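Local coordinates for protein type IV pilus biogenesis factor PilY1 (PDB 3HX6) that primes type IV pilus assembly, supports twitching motility and adhesion to host cells, and binds calcium, which seems to regulate pilus retraction, at residues E188-Y193 with S218-A223. The protein carries 3 engineered substitutions. Sequence-based numbering, arbitrary orientation.
Sequences EPDLGY and SMNDKA. Engineered in segment 218-223: M219 (natural residue Leu).
D190 and S218 meet where two type I beta turns, E188 to L191 and S218 to D221, lie against each other, joined largely through two waters. In direct contact, S218 CB sits 3.1 Å from D190 O, and the same CB also touches L191 O and G192 N. G192 passes close beside S218, their CA atoms 3.8 Å apart.

Water 2 ties the D190 carboxylate to the second turn. It donates to D190 OD1 at 2.7 Å, accepts from N220 N and K222 N, and is hydrogen-bonded to S218 OG. The S218 hydroxyl, tucked between its own N and carbonyl carbon (chi1 57°), faces this water. Water 1 bridges the backbones, accepting from M219 N at 2.6 Å while donating to P189 O and L191 O. M219, an engineered residue, adds its CB near P189 O; beyond CG its bent chain turns away.

D190 OD1 also lies 3.8 Å from K222 CD, the lysine's extended chain slanting past the carboxylate; NZ ends 4.7 Å from OD1, not in contact with it, and pairs weakly with E240 of strand 235-241. The N220 amide stands near the same oxygen, its plane turned 67° from the carboxylate. D190 OD2 makes a salt bridge to K238, so both carboxylate oxygens are engaged. N214, at the start of the same loop as 218-223, donates ND2 to the carbonyls of both D190 and K222.

Within the beta-propeller domain of this C-terminal part of PilY1, the contact packs the linker between strands 178-184 and 199-202, which belong to successive four-stranded sheets, against the loop joining strands 208-213 and 223-229; L191 turns the other way, onto I183 and L226 of strands 178-184 and 223-229.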
loop_
_atom_site.group_PDB
_atom_site.type_symbol
_atom_site.label_atom_id
_atom_site.label_comp_id
_atom_site.label_asym_id
_atom_site.label_seq_id
_atom_site.Cartn_x
_atom_site.Cartn_y
_atom_site.Cartn_z
ATOM N N GLU A 188 26.963 -21.087 23.752
ATOM C CA GLU A 188 25.711 -21.779 24.029
ATOM C C GLU A 188 25.897 -23.244 23.685
ATOM O O GLU A 188 25.694 -23.654 22.544
ATOM C CB GLU A 188 24.579 -21.172 23.193
ATOM C CG GLU A 188 23.237 -21.869 23.343
ATOM C CD GLU A 188 22.930 -22.231 24.783
ATOM O OE1 GLU A 188 23.123 -23.410 25.156
ATOM O OE2 GLU A 188 22.506 -21.335 25.545
ATOM N N PRO A 189 26.282 -24.054 24.681
ATOM C CA PRO A 189 26.511 -25.489 24.494
ATOM C C PRO A 189 25.402 -26.266 23.786
ATOM O O PRO A 189 25.683 -27.245 23.103
ATOM C CB PRO A 189 26.776 -25.989 25.920
ATOM C CG PRO A 189 26.027 -25.015 26.771
ATOM C CD PRO A 189 26.329 -23.698 26.110
ATOM N N ASP A 190 24.151 -25.837 23.932
ATOM C CA ASP A 190 23.043 -26.543 23.287
ATOM C C ASP A 190 22.631 -25.957 21.941
ATOM O O ASP A 190 21.550 -26.247 21.437
ATOM C CB ASP A 190 21.827 -26.593 24.209
ATOM C CG ASP A 190 22.032 -27.516 25.393
ATOM O OD1 ASP A 190 22.376 -28.700 25.177
ATOM O OD2 ASP A 190 21.840 -27.064 26.539
ATOM N N LEU A 191 23.494 -25.137 21.355
ATOM C CA LEU A 191 23.195 -24.549 20.061
ATOM C C LEU A 191 23.429 -25.587 18.961
ATOM O O LEU A 191 24.475 -26.241 18.924
ATOM C CB LEU A 191 24.083 -23.328 19.817
ATOM C CG LEU A 191 23.854 -22.580 18.502
ATOM C CD1 LEU A 191 22.462 -21.936 18.512
ATOM C CD2 LEU A 191 24.939 -21.518 18.317
ATOM N N GLY A 192 22.451 -25.746 18.076
ATOM C CA GLY A 192 22.591 -26.697 16.987
ATOM C C GLY A 192 22.631 -25.958 15.665
ATOM O O GLY A 192 22.882 -24.749 15.637
ATOM N N TYR A 193 22.409 -26.669 14.566
ATOM C CA TYR A 193 22.392 -26.019 13.266
ATOM C C TYR A 193 21.177 -25.104 13.298
ATOM O O TYR A 193 20.032 -25.554 13.402
ATOM C CB TYR A 193 22.296 -27.062 12.159
ATOM C CG TYR A 193 23.524 -27.933 12.130
ATOM C CD1 TYR A 193 24.754 -27.412 11.726
ATOM C CD2 TYR A 193 23.483 -29.245 12.594
ATOM C CE1 TYR A 193 25.909 -28.172 11.791
ATOM C CE2 TYR A 193 24.634 -30.016 12.665
ATOM C CZ TYR A 193 25.842 -29.472 12.263
ATOM O OH TYR A 193 26.984 -30.224 12.343
ATOM N N SER A 218 22.092 -30.517 18.120
ATOM C CA SER A 218 22.962 -29.870 19.087
ATOM C C SER A 218 23.650 -30.997 19.858
ATOM O O SER A 218 23.220 -32.151 19.789
ATOM C CB SER A 218 22.149 -28.979 20.037
ATOM O OG SER A 218 21.143 -29.708 20.717
ATOM N N MET A 219 24.708 -30.656 20.585
ATOM C CA MET A 219 25.498 -31.616 21.356
ATOM C C MET A 219 24.719 -32.724 22.072
ATOM O O MET A 219 25.034 -33.903 21.920
ATOM C CB MET A 219 26.354 -30.874 22.385
ATOM C CG MET A 219 27.383 -31.751 23.089
ATOM S SD MET A 219 28.701 -32.340 21.984
ATOM C CE MET A 219 28.018 -33.902 21.404
ATOM N N ASN A 220 23.713 -32.352 22.855
ATOM C CA ASN A 220 22.937 -33.341 23.590
ATOM C C ASN A 220 21.519 -33.562 23.068
ATOM O O ASN A 220 20.647 -34.038 23.800
ATOM C CB ASN A 220 22.905 -32.961 25.068
ATOM C CG ASN A 220 24.280 -33.024 25.706
ATOM O OD1 ASN A 220 24.882 -34.094 25.805
ATOM N ND2 ASN A 220 24.790 -31.876 26.129
ATOM N N ASP A 221 21.300 -33.225 21.800
ATOM C CA ASP A 221 19.999 -33.386 21.153
ATOM C C ASP A 221 18.815 -32.839 21.937
ATOM O O ASP A 221 17.709 -33.377 21.856
ATOM C CB ASP A 221 19.742 -34.861 20.835
ATOM C CG ASP A 221 20.657 -35.390 19.753
ATOM O OD1 ASP A 221 20.669 -34.808 18.644
ATOM O OD2 ASP A 221 21.361 -36.388 20.012
ATOM N N LYS A 222 19.041 -31.768 22.690
ATOM C CA LYS A 222 17.964 -31.167 23.462
ATOM C C LYS A 222 17.275 -30.082 22.652
ATOM O O LYS A 222 17.772 -29.656 21.612
ATOM C CB LYS A 222 18.502 -30.552 24.754
ATOM C CG LYS A 222 19.100 -31.559 25.721
ATOM C CD LYS A 222 19.707 -30.848 26.917
ATOM C CE LYS A 222 20.380 -31.822 27.873
ATOM N NZ LYS A 222 21.013 -31.103 29.018
ATOM N N ALA A 223 16.118 -29.652 23.139
ATOM C CA ALA A 223 15.354 -28.593 22.504
ATOM C C ALA A 223 15.232 -27.489 23.543
ATOM O O ALA A 223 14.920 -27.763 24.698
ATOM C CB ALA A 223 13.977 -29.101 22.105
HETATM O O HOH W 1 25.446 -28.153 20.726
HETATM O O HOH W 2 21.756 -30.488 23.207
#